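Local coordinates for methyltransferase domain-containing protein (Deinococcus radiodurans, PDB 3M33) that is of unknown function but has a Rossmann-like fold and is probably a methyltransferase, at residues D39-S43 against R65-Q69; R72-F78 against A93-N99; V141-V147 against E209-V213. All blocks are in the same frame, centred on the assembly; numbering follows the deposited sequence.

Contact 1. Residues D39-S43 against R65-Q69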
loop_
_atom_site.group_PDB
_atom_site.type_symbol
_atom_site.label_atom_id
_atom_site.label_comp_id
_atom_site.label_asym_id
_atom_site.label_seq_id
_atom_site.Cartn_x
_atom_site.Cartn_y
_atom_site.Cartn_z
ATOM N N ASP A 39 5.712 -8.815 0.002
ATOM C CA ASP A 39 4.963 -9.926 -0.593
ATOM C C ASP A 39 5.293 -11.227 0.117
ATOM O O ASP A 39 4.406 -12.014 0.393
ATOM C CB ASP A 39 5.286 -10.108 -2.085
ATOM C CG ASP A 39 4.760 -8.980 -2.941
ATOM O OD1 ASP A 39 4.107 -8.063 -2.401
ATOM O OD2 ASP A 39 5.025 -9.012 -4.159
ATOM N N LEU A 40 6.577 -11.470 0.372
ATOM C CA LEU A 40 6.983 -12.669 1.098
ATOM C C LEU A 40 6.363 -12.736 2.496
ATOM O O LEU A 40 5.872 -13.778 2.908
ATOM C CB LEU A 40 8.497 -12.717 1.265
ATOM C CG LEU A 40 9.338 -13.196 0.095
ATOM C CD1 LEU A 40 10.609 -13.810 0.667
ATOM C CD2 LEU A 40 8.567 -14.208 -0.763
ATOM N N TRP A 41 6.409 -11.628 3.235
ATOM C CA TRP A 41 5.872 -11.619 4.591
ATOM C C TRP A 41 4.364 -11.876 4.552
ATOM O O TRP A 41 3.824 -12.625 5.368
ATOM C CB TRP A 41 6.125 -10.274 5.250
ATOM C CG TRP A 41 7.545 -10.046 5.682
ATOM C CD1 TRP A 41 8.618 -10.839 5.429
ATOM C CD2 TRP A 41 8.032 -8.939 6.457
ATOM N NE1 TRP A 41 9.749 -10.296 5.997
ATOM C CE2 TRP A 41 9.411 -9.131 6.635
ATOM C CE3 TRP A 41 7.428 -7.803 7.015
ATOM C CZ2 TRP A 41 10.205 -8.233 7.357
ATOM C CZ3 TRP A 41 8.211 -6.915 7.723
ATOM C CH2 TRP A 41 9.589 -7.134 7.887
ATOM N N LEU A 42 3.684 -11.246 3.597
ATOM C CA LEU A 42 2.240 -11.394 3.498
ATOM C C LEU A 42 1.890 -12.853 3.202
ATOM O O LEU A 42 1.038 -13.450 3.841
ATOM C CB LEU A 42 1.693 -10.475 2.407
ATOM C CG LEU A 42 0.204 -10.627 2.075
ATOM C CD1 LEU A 42 -0.652 -10.592 3.342
ATOM C CD2 LEU A 42 -0.224 -9.539 1.070
ATOM N N SER A 43 2.584 -13.428 2.231
ATOM C CA SER A 43 2.345 -14.807 1.862
ATOM C C SER A 43 2.512 -15.762 3.054
ATOM O O SER A 43 1.698 -16.671 3.234
ATOM C CB SER A 43 3.267 -15.206 0.712
ATOM O OG SER A 43 3.077 -16.568 0.426
ATOM N N ARG A 65 -4.877 -11.408 -5.984
ATOM C CA ARG A 65 -3.667 -12.195 -5.970
ATOM C C ARG A 65 -3.443 -13.034 -4.687
ATOM O O ARG A 65 -2.944 -14.163 -4.762
ATOM C CB ARG A 65 -2.517 -11.227 -6.220
ATOM C CG ARG A 65 -1.153 -11.765 -6.074
ATOM C CD ARG A 65 -0.166 -10.668 -6.399
ATOM N NE ARG A 65 1.147 -11.055 -5.918
ATOM C CZ ARG A 65 2.103 -10.200 -5.595
ATOM N NH1 ARG A 65 1.897 -8.892 -5.696
ATOM N NH2 ARG A 65 3.266 -10.661 -5.174
ATOM N N PHE A 66 -3.800 -12.494 -3.519
ATOM C CA PHE A 66 -3.546 -13.179 -2.241
ATOM C C PHE A 66 -4.831 -13.662 -1.595
ATOM O O PHE A 66 -4.813 -14.567 -0.762
ATOM C CB PHE A 66 -2.863 -12.247 -1.238
ATOM C CG PHE A 66 -1.474 -11.870 -1.610
ATOM C CD1 PHE A 66 -0.408 -12.708 -1.301
ATOM C CD2 PHE A 66 -1.218 -10.684 -2.264
ATOM C CE1 PHE A 66 0.898 -12.356 -1.630
ATOM C CE2 PHE A 66 0.092 -10.325 -2.612
ATOM C CZ PHE A 66 1.146 -11.159 -2.290
ATOM N N GLY A 67 -5.935 -13.034 -1.969
ATOM C CA GLY A 67 -7.245 -13.334 -1.418
ATOM C C GLY A 67 -7.664 -14.796 -1.363
ATOM O O GLY A 67 -8.202 -15.242 -0.351
ATOM N N PRO A 68 -7.435 -15.557 -2.444
ATOM C CA PRO A 68 -7.890 -16.951 -2.392
ATOM C C PRO A 68 -7.145 -17.799 -1.361
ATOM O O PRO A 68 -7.602 -18.893 -1.039
ATOM C CB PRO A 68 -7.612 -17.469 -3.812
ATOM C CG PRO A 68 -7.592 -16.234 -4.674
ATOM C CD PRO A 68 -6.940 -15.191 -3.783
ATOM N N GLN A 69 -6.032 -17.299 -0.840
ATOM C CA GLN A 69 -5.210 -18.080 0.081
ATOM C C GLN A 69 -5.758 -17.971 1.494
ATOM O O GLN A 69 -5.398 -18.756 2.368
ATOM C CB GLN A 69 -3.736 -17.635 0.026
ATOM C CG GLN A 69 -2.886 -18.472 -0.907
ATOM C CD GLN A 69 -1.460 -17.955 -1.045
ATOM O OE1 GLN A 69 -0.503 -18.735 -1.043
ATOM N NE2 GLN A 69 -1.311 -16.631 -1.172
#
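Leu42 and Phe66 form the apolar join between helix 36-45 and the end of helix 61-66, two helices of a fold whose strand order matches the Rossmann-like class I methyltransferases. Helix 61-66 carries part of a GxGxxA-like sequence; in this fold such a glycine-rich segment usually lies at the cofactor site, although no such role is established here.

The apolar evidence is a CH-pi contact. CG of Leu42 is anti to its backbone N (chi1 174°), which directs the branch across the gap, and CD2 sits over the middle of the Phe66 ring, 3.6 Å from the ring centroid. This methyl, CD2 of Leu42, lies close to the ring normal, nearly equidistant from the six ring carbons, the nearest being Phe66 CD2 at 3.7 Å. Both side chains are buried, with Leu114 and Leu139 of the central strands packed against Leu42.

The charged evidence is one salt bridge at the more exposed border. The extended Arg65 chain brings NH2 to 2.6 Å from Asp39 OD2, with a nearly straight N-H...O angle of 166°. The bond leaves in the guanidinium plane but meets the carboxylate from above, 72° out of its plane; Arg65 grips only one carboxylate oxygen, since its NH2 stays 3.9 Å from Asp39 OD1. That other oxygen pairs with Arg118 NH2, so the carboxylate bridges two arginines and is likely to stay ionised. Phe66 CZ underlies one face of the Arg65 guanidinium, toward its rim, tying the charged and apolar parts together.

Van der Waals contacts complete the join. Phe66 CE1 approaches Asp39 O to 4.1 Å, and at the outer margin Ser43 OG stops 4.4 Å from Gln69 OE1, too far for a hydrogen bond.

Contact 2. Residues R72-F78 against A93-N99. With SO4 (sulfate ion), chain D; SO4 (sulfate ion), chain H.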
loop_
_atom_site.group_PDB
_atom_site.type_symbol
_atom_site.label_atom_id
_atom_site.label_comp_id
_atom_site.label_asym_id
_atom_site.label_seq_id
_atom_site.Cartn_x
_atom_site.Cartn_y
_atom_site.Cartn_z
ATOM N N ARG A 72 -11.171 -15.626 4.341
ATOM C CA ARG A 72 -11.996 -14.501 3.902
ATOM C C ARG A 72 -11.078 -13.298 3.682
ATOM O O ARG A 72 -10.185 -13.051 4.482
ATOM C CB ARG A 72 -13.057 -14.171 4.957
ATOM C CG ARG A 72 -13.970 -13.000 4.585
ATOM C CD ARG A 72 -15.127 -12.840 5.564
ATOM N NE ARG A 72 -16.003 -11.734 5.177
ATOM C CZ ARG A 72 -16.041 -10.560 5.798
ATOM N NH1 ARG A 72 -15.267 -10.351 6.855
ATOM N NH2 ARG A 72 -16.861 -9.603 5.373
ATOM N N TRP A 73 -11.276 -12.577 2.587
ATOM C CA TRP A 73 -10.539 -11.338 2.343
ATOM C C TRP A 73 -11.542 -10.201 2.263
ATOM O O TRP A 73 -12.185 -10.003 1.232
ATOM C CB TRP A 73 -9.757 -11.429 1.028
ATOM C CG TRP A 73 -8.773 -10.316 0.775
ATOM C CD1 TRP A 73 -9.037 -9.067 0.262
ATOM C CD2 TRP A 73 -7.355 -10.369 0.984
ATOM N NE1 TRP A 73 -7.876 -8.347 0.156
ATOM C CE2 TRP A 73 -6.829 -9.120 0.594
ATOM C CE3 TRP A 73 -6.481 -11.353 1.464
ATOM C CZ2 TRP A 73 -5.473 -8.825 0.682
ATOM C CZ3 TRP A 73 -5.123 -11.051 1.555
ATOM C CH2 TRP A 73 -4.638 -9.801 1.171
ATOM N N ALA A 74 -11.704 -9.468 3.357
ATOM C CA ALA A 74 -12.550 -8.283 3.331
ATOM C C ALA A 74 -11.663 -7.100 2.941
ATOM O O ALA A 74 -10.493 -7.056 3.311
ATOM C CB ALA A 74 -13.205 -8.057 4.700
ATOM N N ALA A 75 -12.204 -6.150 2.189
ATOM C CA ALA A 75 -11.387 -5.060 1.661
ATOM C C ALA A 75 -12.232 -3.796 1.511
ATOM O O ALA A 75 -13.435 -3.883 1.223
ATOM C CB ALA A 75 -10.811 -5.461 0.322
ATOM N N TYR A 76 -11.627 -2.623 1.691
ATOM C CA TYR A 76 -12.382 -1.392 1.446
ATOM C C TYR A 76 -11.599 -0.278 0.795
ATOM O O TYR A 76 -10.386 -0.164 0.968
ATOM C CB TYR A 76 -13.013 -0.856 2.737
ATOM C CG TYR A 76 -12.018 -0.350 3.761
ATOM C CD1 TYR A 76 -11.550 0.954 3.717
ATOM C CD2 TYR A 76 -11.556 -1.181 4.776
ATOM C CE1 TYR A 76 -10.652 1.423 4.667
ATOM C CE2 TYR A 76 -10.663 -0.728 5.729
ATOM C CZ TYR A 76 -10.217 0.572 5.670
ATOM O OH TYR A 76 -9.326 1.017 6.611
ATOM N N ASP A 77 -12.316 0.554 0.047
ATOM C CA ASP A 77 -11.781 1.814 -0.430
ATOM C C ASP A 77 -12.908 2.821 -0.630
ATOM O O ASP A 77 -14.092 2.495 -0.446
ATOM C CB ASP A 77 -10.977 1.639 -1.719
ATOM C CG ASP A 77 -9.768 2.575 -1.764
ATOM O OD1 ASP A 77 -9.854 3.671 -1.148
ATOM O OD2 ASP A 77 -8.736 2.207 -2.372
ATOM N N PHE A 78 -12.541 4.047 -0.999
ATOM C CA PHE A 78 -13.514 5.139 -1.090
ATOM C C PHE A 78 -14.286 5.200 -2.417
ATOM O O PHE A 78 -15.505 5.341 -2.419
ATOM C CB PHE A 78 -12.840 6.490 -0.836
ATOM C CG PHE A 78 -13.772 7.662 -0.976
ATOM C CD1 PHE A 78 -14.609 8.025 0.067
ATOM C CD2 PHE A 78 -13.822 8.392 -2.154
ATOM C CE1 PHE A 78 -15.482 9.106 -0.055
ATOM C CE2 PHE A 78 -14.691 9.475 -2.287
ATOM C CZ PHE A 78 -15.520 9.830 -1.233
ATOM N N ALA A 93 -13.662 -11.885 -2.828
ATOM C CA ALA A 93 -13.475 -10.845 -1.810
ATOM C C ALA A 93 -14.782 -10.188 -1.401
ATOM O O ALA A 93 -15.727 -10.114 -2.191
ATOM C CB ALA A 93 -12.444 -9.783 -2.284
ATOM N N ASP A 94 -14.848 -9.734 -0.151
ATOM C CA ASP A 94 -15.954 -8.896 0.295
ATOM C C ASP A 94 -15.496 -7.441 0.295
ATOM O O ASP A 94 -14.650 -7.062 1.099
ATOM C CB ASP A 94 -16.398 -9.296 1.694
ATOM C CG ASP A 94 -17.054 -10.676 1.731
ATOM O OD1 ASP A 94 -17.787 -11.024 0.785
ATOM O OD2 ASP A 94 -16.842 -11.409 2.716
ATOM N N VAL A 95 -16.059 -6.632 -0.594
ATOM C CA VAL A 95 -15.558 -5.272 -0.817
ATOM C C VAL A 95 -16.545 -4.215 -0.331
ATOM O O VAL A 95 -17.724 -4.258 -0.663
ATOM C CB VAL A 95 -15.253 -5.051 -2.308
ATOM C CG1 VAL A 95 -14.743 -3.655 -2.560
ATOM C CG2 VAL A 95 -14.242 -6.083 -2.786
ATOM N N TYR A 96 -16.042 -3.250 0.429
ATOM C CA TYR A 96 -16.865 -2.248 1.102
ATOM C C TYR A 96 -16.432 -0.824 0.752
ATOM O O TYR A 96 -15.244 -0.534 0.588
ATOM C CB TYR A 96 -16.765 -2.450 2.620
ATOM C CG TYR A 96 -17.243 -3.809 3.088
ATOM C CD1 TYR A 96 -18.565 -4.008 3.481
ATOM C CD2 TYR A 96 -16.377 -4.894 3.128
ATOM C CE1 TYR A 96 -19.007 -5.256 3.902
ATOM C CE2 TYR A 96 -16.803 -6.148 3.553
ATOM C CZ TYR A 96 -18.119 -6.323 3.937
ATOM O OH TYR A 96 -18.542 -7.564 4.361
ATOM N N GLU A 97 -17.407 0.065 0.650
ATOM C CA GLU A 97 -17.168 1.466 0.344
ATOM C C GLU A 97 -17.055 2.200 1.659
ATOM O O GLU A 97 -18.026 2.300 2.396
ATOM C CB GLU A 97 -18.352 2.022 -0.454
ATOM C CG GLU A 97 -18.137 3.403 -1.006
ATOM C CD GLU A 97 -19.362 3.913 -1.751
ATOM O OE1 GLU A 97 -19.579 5.141 -1.762
ATOM O OE2 GLU A 97 -20.108 3.086 -2.323
ATOM N N TRP A 98 -15.867 2.703 1.969
ATOM C CA TRP A 98 -15.639 3.323 3.262
ATOM C C TRP A 98 -14.483 4.308 3.167
ATOM O O TRP A 98 -13.489 4.054 2.477
ATOM C CB TRP A 98 -15.343 2.244 4.322
ATOM C CG TRP A 98 -15.337 2.760 5.731
ATOM C CD1 TRP A 98 -16.141 3.731 6.243
ATOM C CD2 TRP A 98 -14.513 2.312 6.818
ATOM N NE1 TRP A 98 -15.865 3.931 7.570
ATOM C CE2 TRP A 98 -14.864 3.077 7.949
ATOM C CE3 TRP A 98 -13.499 1.355 6.940
ATOM C CZ2 TRP A 98 -14.244 2.913 9.191
ATOM C CZ3 TRP A 98 -12.880 1.188 8.177
ATOM C CH2 TRP A 98 -13.256 1.962 9.284
ATOM N N ASN A 99 -14.614 5.435 3.857
ATOM C CA ASN A 99 -13.538 6.415 3.919
ATOM C C ASN A 99 -12.666 6.200 5.147
ATOM O O ASN A 99 -11.830 7.039 5.469
ATOM C CB ASN A 99 -14.095 7.841 3.959
ATOM C CG ASN A 99 -14.909 8.109 5.208
ATOM O OD1 ASN A 99 -15.092 7.220 6.035
ATOM N ND2 ASN A 99 -15.416 9.331 5.345
HETATM S S SO4 D . -18.085 6.613 3.084
HETATM O O1 SO4 D . -17.149 6.523 1.966
HETATM O O2 SO4 D . -19.249 5.774 2.778
HETATM O O3 SO4 D . -17.472 6.129 4.319
HETATM O O4 SO4 D . -18.492 8.013 3.262
HETATM S S SO4 H . -20.719 -1.004 0.727
HETATM O O1 SO4 H . -20.977 -2.410 1.041
HETATM O O2 SO4 H . -21.974 -0.312 0.432
HETATM O O3 SO4 H . -20.076 -0.365 1.874
HETATM O O4 SO4 H . -19.857 -0.911 -0.446
HETATM O O HOH W 1 -17.521 7.059 -1.415
#
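Tyr76 presents one ring face to Trp98, whose six-membered ring comes in edge-on: Trp98 CE3 lies over the middle of the tyrosine ring, the centroids are 4.8 Å apart and the planes meet at 62°, a T-shaped stack. CE3 is 3.6 Å from Tyr76 CZ. At the other end of the strands, the Arg72 guanidinium has Ala74 CB over one face, toward the rim, and Tyr96 OH at its edge in plane. NH2 of Arg72 is 2.8 Å from that Tyr96 OH, but the angle is too poor for a hydrogen bond; NH2 bonds Leu108 O instead.

A salt bridge anchors the same guanidinium. Arg72 NE is 2.6 Å from Asp94 OD2, with a bent N-H...O angle of 142°, and NH2 adds a weak bond to the same oxygen.

These side chains flank two parallel strands, 72-77 and the outermost 94-97, joined through helix 80-89 in a beta-alpha-beta crossover. Ala75 marks the register: its N is 2.8 Å from Asp94 O, and its O is 2.8 Å from Tyr96 N. Trp98 N continues the pattern to Asp77 O at 3.0 Å.

Chi1 of Tyr76 is 68°, placing CG between backbone N and carbonyl carbon and turning the ring under Trp98. Replacing the tyrosine with a serine would probably open a gap beneath the indole edge and leave Trp98 less firmly fixed, its NE1 bond to Lys101 O notwithstanding.

Asp77 bonds Tyr21 OH and Gly58 N through OD2, at the strand end where class I methyltransferases commonly carry a cofactor-binding acid; that role is untested here. Sulfates, probably from the crystallisation liquor, accept from Glu97 N and Asn99 N, implying that backbone N-H groups at the end of this edge strand and in the loop after it can receive anions.

Contact 3. Residues V141-V147 against E209-V213. With GOL (glycerol), chain K; SO4 (sulfate ion), chain I.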
loop_
_atom_site.group_PDB
_atom_site.type_symbol
_atom_site.label_atom_id
_atom_site.label_comp_id
_atom_site.label_asym_id
_atom_site.label_seq_id
_atom_site.Cartn_x
_atom_site.Cartn_y
_atom_site.Cartn_z
ATOM N N VAL A 141 3.249 -1.633 4.276
ATOM C CA VAL A 141 4.432 -1.098 3.616
ATOM C C VAL A 141 4.143 0.327 3.147
ATOM O O VAL A 141 3.102 0.593 2.542
ATOM C CB VAL A 141 4.970 -1.987 2.457
ATOM C CG1 VAL A 141 3.962 -2.089 1.324
ATOM C CG2 VAL A 141 6.297 -1.398 1.923
ATOM N N GLY A 142 5.048 1.252 3.459
ATOM C CA GLY A 142 4.822 2.661 3.153
ATOM C C GLY A 142 5.714 3.068 2.010
ATOM O O GLY A 142 6.718 2.419 1.774
ATOM N N PRO A 143 5.367 4.155 1.307
ATOM C CA PRO A 143 6.075 4.495 0.072
ATOM C C PRO A 143 7.326 5.349 0.304
ATOM O O PRO A 143 7.817 5.962 -0.640
ATOM C CB PRO A 143 5.026 5.288 -0.706
ATOM C CG PRO A 143 4.237 5.990 0.373
ATOM C CD PRO A 143 4.281 5.102 1.605
ATOM N N ARG A 144 7.841 5.371 1.529
ATOM C CA ARG A 144 9.042 6.153 1.844
ATOM C C ARG A 144 9.866 5.350 2.813
ATOM O O ARG A 144 9.358 4.389 3.398
ATOM C CB ARG A 144 8.677 7.476 2.529
ATOM C CG ARG A 144 8.170 8.556 1.613
ATOM C CD ARG A 144 7.461 9.651 2.417
ATOM N NE ARG A 144 6.070 9.784 1.985
ATOM C CZ ARG A 144 5.010 9.491 2.735
ATOM N NH1 ARG A 144 5.168 9.064 3.982
ATOM N NH2 ARG A 144 3.787 9.639 2.238
ATOM N N LEU A 145 11.115 5.768 3.017
ATOM C CA LEU A 145 12.053 5.022 3.855
ATOM C C LEU A 145 11.560 4.874 5.278
ATOM O O LEU A 145 11.799 3.846 5.915
ATOM C CB LEU A 145 13.431 5.695 3.883
ATOM C CG LEU A 145 14.494 4.840 4.580
ATOM C CD1 LEU A 145 14.767 3.556 3.754
ATOM C CD2 LEU A 145 15.788 5.661 4.807
ATOM N N ASN A 146 10.876 5.902 5.782
ATOM C CA ASN A 146 10.350 5.872 7.150
ATOM C C ASN A 146 9.034 6.636 7.202
ATOM O O ASN A 146 8.952 7.774 6.734
ATOM C CB ASN A 146 11.381 6.457 8.141
ATOM C CG ASN A 146 10.938 6.342 9.598
ATOM O OD1 ASN A 146 10.587 5.262 10.075
ATOM N ND2 ASN A 146 10.955 7.468 10.314
ATOM N N VAL A 147 7.999 5.992 7.736
ATOM C CA VAL A 147 6.687 6.606 7.897
ATOM C C VAL A 147 6.397 6.674 9.404
ATOM O O VAL A 147 5.823 5.757 9.976
ATOM C CB VAL A 147 5.583 5.812 7.148
ATOM C CG1 VAL A 147 4.236 6.503 7.290
ATOM C CG2 VAL A 147 5.934 5.672 5.665
ATOM N N GLU A 209 12.246 3.954 -2.041
ATOM C CA GLU A 209 12.403 3.522 -0.660
ATOM C C GLU A 209 11.087 3.068 -0.040
ATOM O O GLU A 209 10.032 3.590 -0.363
ATOM C CB GLU A 209 13.065 4.638 0.166
ATOM C CG GLU A 209 14.280 5.209 -0.535
ATOM C CD GLU A 209 15.157 6.081 0.357
ATOM O OE1 GLU A 209 14.632 6.993 1.018
ATOM O OE2 GLU A 209 16.377 5.838 0.389
ATOM N N ARG A 210 11.154 2.086 0.854
ATOM C CA ARG A 210 9.951 1.556 1.483
ATOM C C ARG A 210 10.181 1.297 2.966
ATOM O O ARG A 210 11.298 1.017 3.384
ATOM C CB ARG A 210 9.510 0.256 0.807
ATOM C CG ARG A 210 9.285 0.367 -0.694
ATOM C CD ARG A 210 7.944 1.049 -1.059
ATOM N NE ARG A 210 7.722 0.962 -2.503
ATOM C CZ ARG A 210 8.262 1.798 -3.382
ATOM N NH1 ARG A 210 9.042 2.782 -2.946
ATOM N NH2 ARG A 210 8.049 1.644 -4.690
ATOM N N HIS A 211 9.112 1.386 3.750
ATOM C CA HIS A 211 9.164 1.112 5.180
ATOM C C HIS A 211 8.181 -0.014 5.480
ATOM O O HIS A 211 6.976 0.200 5.439
ATOM C CB HIS A 211 8.731 2.368 5.946
ATOM C CG HIS A 211 8.812 2.243 7.435
ATOM N ND1 HIS A 211 8.243 3.172 8.286
ATOM C CD2 HIS A 211 9.412 1.325 8.230
ATOM C CE1 HIS A 211 8.483 2.823 9.537
ATOM N NE2 HIS A 211 9.181 1.703 9.533
ATOM N N LEU A 212 8.684 -1.207 5.787
ATOM C CA LEU A 212 7.811 -2.343 6.084
ATOM C C LEU A 212 7.646 -2.511 7.575
ATOM O O LEU A 212 8.627 -2.440 8.316
ATOM C CB LEU A 212 8.393 -3.646 5.532
ATOM C CG LEU A 212 8.387 -3.980 4.050
ATOM C CD1 LEU A 212 9.194 -2.970 3.254
ATOM C CD2 LEU A 212 8.950 -5.386 3.851
ATOM N N VAL A 213 6.417 -2.769 8.015
ATOM C CA VAL A 213 6.141 -2.934 9.432
ATOM C C VAL A 213 5.182 -4.100 9.633
ATOM O O VAL A 213 4.109 -4.142 9.036
ATOM C CB VAL A 213 5.520 -1.638 10.053
ATOM C CG1 VAL A 213 5.097 -1.864 11.488
ATOM C CG2 VAL A 213 6.497 -0.482 9.981
HETATM C C1 GOL K . 11.466 8.835 -4.093
HETATM O O1 GOL K . 10.767 8.859 -5.315
HETATM C C2 GOL K . 10.619 8.167 -3.013
HETATM O O2 GOL K . 11.219 8.326 -1.734
HETATM C C3 GOL K . 10.444 6.694 -3.392
HETATM O O3 GOL K . 10.010 5.935 -2.287
HETATM S S SO4 I . 8.678 0.828 -8.145
HETATM O O1 SO4 I . 7.766 -0.310 -8.032
HETATM O O2 SO4 I . 7.987 2.082 -7.854
HETATM O O3 SO4 I . 9.780 0.649 -7.207
HETATM O O4 SO4 I . 9.191 0.900 -9.509
HETATM O O HOH W 2 12.364 8.032 1.331
#
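Gly142 and His211 form an antiparallel hydrogen-bonded pair, Gly142 N to His211 O at 3.0 Å and His211 N to Gly142 O at 3.3 Å, which joins the end of strand 136-142 to strand 204-216; Val141 and Leu212 make the adjoining non-hydrogen-bonded pair. Beyond Gly142 the chain leaves the sheet and loops back over strand 204-216.

His211 receives that loop. CG is anti to the backbone N (chi1 -177°), which carries the imidazole under residues 145-147, where Val147 N donates to ND1 at 2.9 Å with a nearly straight angle of 169°. The donor is tilted 27° from the ring plane. Asn146 runs alongside, its OD1 3.3 Å from His211 CE1, and Val213 CG2 underlies one ring face toward the rim.

On the side of the sheet facing helix 36-45, Val141 and Leu212 lie side by side, with Val141 CG2 3.6 Å from Leu212 CD1; Phe38 touches both.

At the opposite end of segment 209-213, Glu209 OE1 packs 3.4 Å from Leu145 CB, and a water links that oxygen to Leu145 N, while OE2 bonds Ser168. The bent Arg210 chain folds its guanidinium back, NH1 meeting Glu209 O at 2.9 Å. NE of Arg210 pairs with Glu35 and NH2 with Glu208, while a sulfate, probably from the crystallisation liquor, is only weakly bonded to NH2. A glycerol from the same likely source bridges Pro143 O and Glu209 N.

Because ND1 of His211 accepts a hydrogen bond from Val147 N, NE2 is the likely carrier of the ring hydrogen and suits its bond to Glu164 OE2. The imidazole thus has both nitrogens engaged, which should fix its rotation and join the loop to the neighbouring strand 160-173.

How the contacts relate
All three contacts belong to one mixed sheet and its covering helices, and they come in series along the chain. Contact 2 occupies the edge that ends in strand 94-97; contact 3 joins strands 136-142 and 204-216, and its centre lies about 23 Å away, on the opposite side of the chain's centre. Contact 1, between helices 36-45 and 61-66, has its centre about 17 Å from that of contact 2 and 19 Å from that of contact 3. It touches both: Gly67 CA packs 3.6 Å from Trp73 CE3, and Trp41 CZ3 3.9 Å from Leu212 CB. The helix pair therefore spans the parallel and antiparallel parts of a methyltransferase-like core.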